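PDB 2H4O: SPbeta prophage-derived uncharacterized protein YonK from Bacillus subtilis, which is of unknown function but assembles into an octamer, as a small, strand-rich protein encoded by the SPbeta prophage. Local coordinates for residues Val22-Lys27 with Tyr31-Lys36. Numbering follows the deposited sequence.
Sequences VTEQTK and YTYDFK
Val-22 and Tyr-33 form an antiparallel hydrogen-bonded pair, with Val-22 N to Tyr-33 O at 2.9 Å and Tyr-33 N to Val-22 O at 2.8 Å, the latter nearly straight at 172°. Toward the turn the pairing slackens: the bonds joining the backbones of Glu-24 and Tyr-31 are weak. Thr-23 adds a side-chain bond there; with OG1 turned anti to its own nitrogen (chi1 169°), it donates to Tyr-31 O at 2.9 Å, from above the carbonyl plane. The two strands make a beta hairpin; within this chain 21-25 is the middle strand of a three-stranded antiparallel sheet, flanked on its other side by 14-16, and a neighbouring subunit bonds to the backbone of Thr-32. Val-22, Glu-24, Tyr-31 and Tyr-33 share one face of the hairpin. Here Glu-24 reaches diagonally to Tyr-33: chi1 of 62° sets CG at the ring edge, and the chain extended beyond it brings OE1 to 3.1 Å from Tyr-33 OH, while Ser-3 of another neighbouring subunit hydrogen-bonds the same oxygen. In the loop that follows, Thr-26 OG1 lies against the edge of the Tyr-31 ring, 3.4 Å from CE2. At the other end Val-22 CG2 packs on Phe-35 CB (4.1 Å), where Asp-34, at the N-cap position, accepts a hydrogen bond from Glu-37 N through OD1.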
ATOM      1  N   VAL A  22       4.762  -4.640  26.597  1.00 63.70           N
ATOM      2  CA  VAL A  22       4.216  -5.413  25.495  1.00 62.77           C
ATOM      3  C   VAL A  22       5.136  -6.620  25.342  1.00 61.83           C
ATOM      4  O   VAL A  22       6.371  -6.490  25.307  1.00 59.91           O
ATOM      5  CB  VAL A  22       4.212  -4.625  24.150  1.00 61.27           C
ATOM      6  CG1 VAL A  22       3.566  -5.469  23.064  1.00 60.11           C
ATOM      7  CG2 VAL A  22       3.493  -3.293  24.322  1.00 62.08           C
ATOM      8  N   THR A  23       4.529  -7.792  25.239  1.00 61.86           N
ATOM      9  CA  THR A  23       5.300  -9.001  25.100  1.00 63.03           C
ATOM     10  C   THR A  23       4.784  -9.952  24.008  1.00 63.54           C
ATOM     11  O   THR A  23       3.652 -10.422  24.077  1.00 62.47           O
ATOM     12  CB  THR A  23       5.386  -9.716  26.476  1.00 62.90           C
ATOM     13  OG1 THR A  23       5.930 -11.031  26.316  1.00 62.01           O
ATOM     14  CG2 THR A  23       4.033  -9.793  27.126  1.00 62.39           C
ATOM     15  N   GLU A  24       5.620 -10.220  22.996  1.00 65.44           N
ATOM     16  CA  GLU A  24       5.239 -11.128  21.917  1.00 67.91           C
ATOM     17  C   GLU A  24       5.855 -12.508  22.053  1.00 69.25           C
ATOM     18  O   GLU A  24       6.992 -12.661  22.460  1.00 67.87           O
ATOM     19  CB  GLU A  24       5.589 -10.560  20.520  1.00 68.46           C
ATOM     20  CG  GLU A  24       7.066 -10.299  20.245  1.00 70.20           C
ATOM     21  CD  GLU A  24       7.348  -9.829  18.812  1.00 70.78           C
ATOM     22  OE1 GLU A  24       8.392  -9.198  18.562  1.00 72.62           O
ATOM     23  OE2 GLU A  24       6.542 -10.092  17.918  1.00 71.42           O
ATOM     24  N   GLN A  25       5.068 -13.507  21.679  1.00 72.08           N
ATOM     25  CA  GLN A  25       5.458 -14.905  21.722  1.00 74.30           C
ATOM     26  C   GLN A  25       5.944 -15.377  20.340  1.00 74.80           C
ATOM     27  O   GLN A  25       5.131 -15.758  19.514  1.00 75.64           O
ATOM     28  CB  GLN A  25       4.242 -15.727  22.167  1.00 76.24           C
ATOM     29  CG  GLN A  25       4.430 -17.232  22.235  1.00 79.97           C
ATOM     30  CD  GLN A  25       5.374 -17.669  23.351  1.00 82.71           C
ATOM     31  OE1 GLN A  25       5.277 -17.190  24.479  1.00 84.25           O
ATOM     32  NE2 GLN A  25       6.286 -18.591  23.039  1.00 83.19           N
ATOM     33  N   THR A  26       7.256 -15.335  20.085  1.00 75.07           N
ATOM     34  CA  THR A  26       7.814 -15.792  18.799  1.00 74.84           C
ATOM     35  C   THR A  26       7.842 -17.310  18.789  1.00 75.18           C
ATOM     36  O   THR A  26       7.506 -17.957  19.785  1.00 74.68           O
ATOM     37  CB  THR A  26       9.289 -15.342  18.561  1.00 74.98           C
ATOM     38  OG1 THR A  26       9.382 -13.918  18.516  1.00 75.93           O
ATOM     39  CG2 THR A  26       9.798 -15.870  17.229  1.00 75.86           C
ATOM     40  N   LYS A  27       8.260 -17.863  17.655  1.00 77.02           N
ATOM     41  CA  LYS A  27       8.374 -19.308  17.451  1.00 78.89           C
ATOM     42  C   LYS A  27       9.603 -19.877  18.183  1.00 79.39           C
ATOM     43  O   LYS A  27       9.907 -21.072  18.083  1.00 79.86           O
ATOM     44  CB  LYS A  27       8.490 -19.604  15.947  1.00 79.53           C
ATOM     45  CG  LYS A  27       8.376 -21.086  15.540  1.00 80.02           C
ATOM     46  CD  LYS A  27       8.293 -21.238  14.005  1.00 79.49           C
ATOM     47  CE  LYS A  27       7.243 -20.286  13.407  1.00 78.83           C
ATOM     48  NZ  LYS A  27       5.905 -20.410  14.061  1.00 77.96           N
ATOM     49  N   TYR A  31       9.767 -12.550  24.082  1.00 65.89           N
ATOM     50  CA  TYR A  31      10.363 -11.231  24.285  1.00 64.71           C
ATOM     51  C   TYR A  31       9.435 -10.246  24.995  1.00 63.07           C
ATOM     52  O   TYR A  31       8.235 -10.270  24.805  1.00 63.04           O
ATOM     53  CB  TYR A  31      10.776 -10.648  22.937  1.00 65.86           C
ATOM     54  CG  TYR A  31      11.713 -11.548  22.170  1.00 68.11           C
ATOM     55  CD1 TYR A  31      13.090 -11.555  22.415  1.00 68.40           C
ATOM     56  CD2 TYR A  31      11.214 -12.451  21.242  1.00 70.07           C
ATOM     57  CE1 TYR A  31      13.944 -12.451  21.759  1.00 69.32           C
ATOM     58  CE2 TYR A  31      12.057 -13.347  20.576  1.00 71.20           C
ATOM     59  CZ  TYR A  31      13.417 -13.343  20.840  1.00 70.15           C
ATOM     60  OH  TYR A  31      14.218 -14.238  20.170  1.00 70.70           O
ATOM     61  N   THR A  32      10.005  -9.383  25.824  1.00 60.29           N
ATOM     62  CA  THR A  32       9.227  -8.407  26.561  1.00 57.95           C
ATOM     63  C   THR A  32       9.847  -7.049  26.379  1.00 57.84           C
ATOM     64  O   THR A  32      11.019  -6.852  26.658  1.00 58.70           O
ATOM     65  CB  THR A  32       9.198  -8.723  28.039  1.00 56.93           C
ATOM     66  OG1 THR A  32       8.455  -9.924  28.246  1.00 54.51           O
ATOM     67  CG2 THR A  32       8.581  -7.584  28.817  1.00 56.01           C
ATOM     68  N   TYR A  33       9.051  -6.113  25.891  1.00 57.47           N
ATOM     69  CA  TYR A  33       9.526  -4.765  25.643  1.00 57.16           C
ATOM     70  C   TYR A  33       8.768  -3.868  26.610  1.00 58.04           C
ATOM     71  O   TYR A  33       7.612  -4.131  26.925  1.00 57.23           O
ATOM     72  CB  TYR A  33       9.204  -4.356  24.188  1.00 55.61           C
ATOM     73  CG  TYR A  33       9.636  -5.352  23.125  1.00 53.17           C
ATOM     74  CD1 TYR A  33      10.951  -5.397  22.665  1.00 52.53           C
ATOM     75  CD2 TYR A  33       8.734  -6.269  22.607  1.00 51.70           C
ATOM     76  CE1 TYR A  33      11.352  -6.332  21.720  1.00 51.50           C
ATOM     77  CE2 TYR A  33       9.122  -7.200  21.668  1.00 51.11           C
ATOM     78  CZ  TYR A  33      10.426  -7.225  21.221  1.00 51.64           C
ATOM     79  OH  TYR A  33      10.779  -8.110  20.219  1.00 52.27           O
ATOM     80  N   ASP A  34       9.405  -2.820  27.108  1.00 59.39           N
ATOM     81  CA  ASP A  34       8.669  -1.953  28.002  1.00 62.58           C
ATOM     82  C   ASP A  34       8.258  -0.738  27.209  1.00 62.01           C
ATOM     83  O   ASP A  34       9.080   0.087  26.788  1.00 61.22           O
ATOM     84  CB  ASP A  34       9.480  -1.552  29.237  1.00 65.73           C
ATOM     85  CG  ASP A  34      10.644  -0.682  28.905  1.00 68.88           C
ATOM     86  OD1 ASP A  34      10.649   0.463  29.401  1.00 70.17           O
ATOM     87  OD2 ASP A  34      11.546  -1.147  28.157  1.00 72.80           O
ATOM     88  N   PHE A  35       6.948  -0.674  27.005  1.00 61.44           N
ATOM     89  CA  PHE A  35       6.305   0.373  26.249  1.00 60.34           C
ATOM     90  C   PHE A  35       6.618   1.750  26.809  1.00 60.83           C
ATOM     91  O   PHE A  35       6.647   2.733  26.057  1.00 59.84           O
ATOM     92  CB  PHE A  35       4.811   0.103  26.246  1.00 59.51           C
ATOM     93  CG  PHE A  35       4.095   0.782  25.158  1.00 59.15           C
ATOM     94  CD1 PHE A  35       4.619   0.784  23.877  1.00 57.74           C
ATOM     95  CD2 PHE A  35       2.884   1.417  25.399  1.00 58.99           C
ATOM     96  CE1 PHE A  35       3.956   1.409  22.854  1.00 57.74           C
ATOM     97  CE2 PHE A  35       2.207   2.049  24.373  1.00 59.41           C
ATOM     98  CZ  PHE A  35       2.745   2.043  23.093  1.00 57.98           C
ATOM     99  N   LYS A  36       6.870   1.806  28.120  1.00 61.58           N
ATOM    100  CA  LYS A  36       7.201   3.057  28.799  1.00 62.83           C
ATOM    101  C   LYS A  36       8.487   3.669  28.210  1.00 62.17           C
ATOM    102  O   LYS A  36       8.501   4.808  27.745  1.00 60.26           O
ATOM    103  CB  LYS A  36       7.366   2.791  30.309  1.00 65.83           C
ATOM    104  CG  LYS A  36       7.303   4.041  31.210  1.00 68.75           C
ATOM    105  CD  LYS A  36       7.521   3.681  32.711  1.00 71.31           C
ATOM    106  CE  LYS A  36       6.928   4.737  33.721  1.00 71.52           C
ATOM    107  NZ  LYS A  36       7.414   6.151  33.550  1.00 72.21           N
TER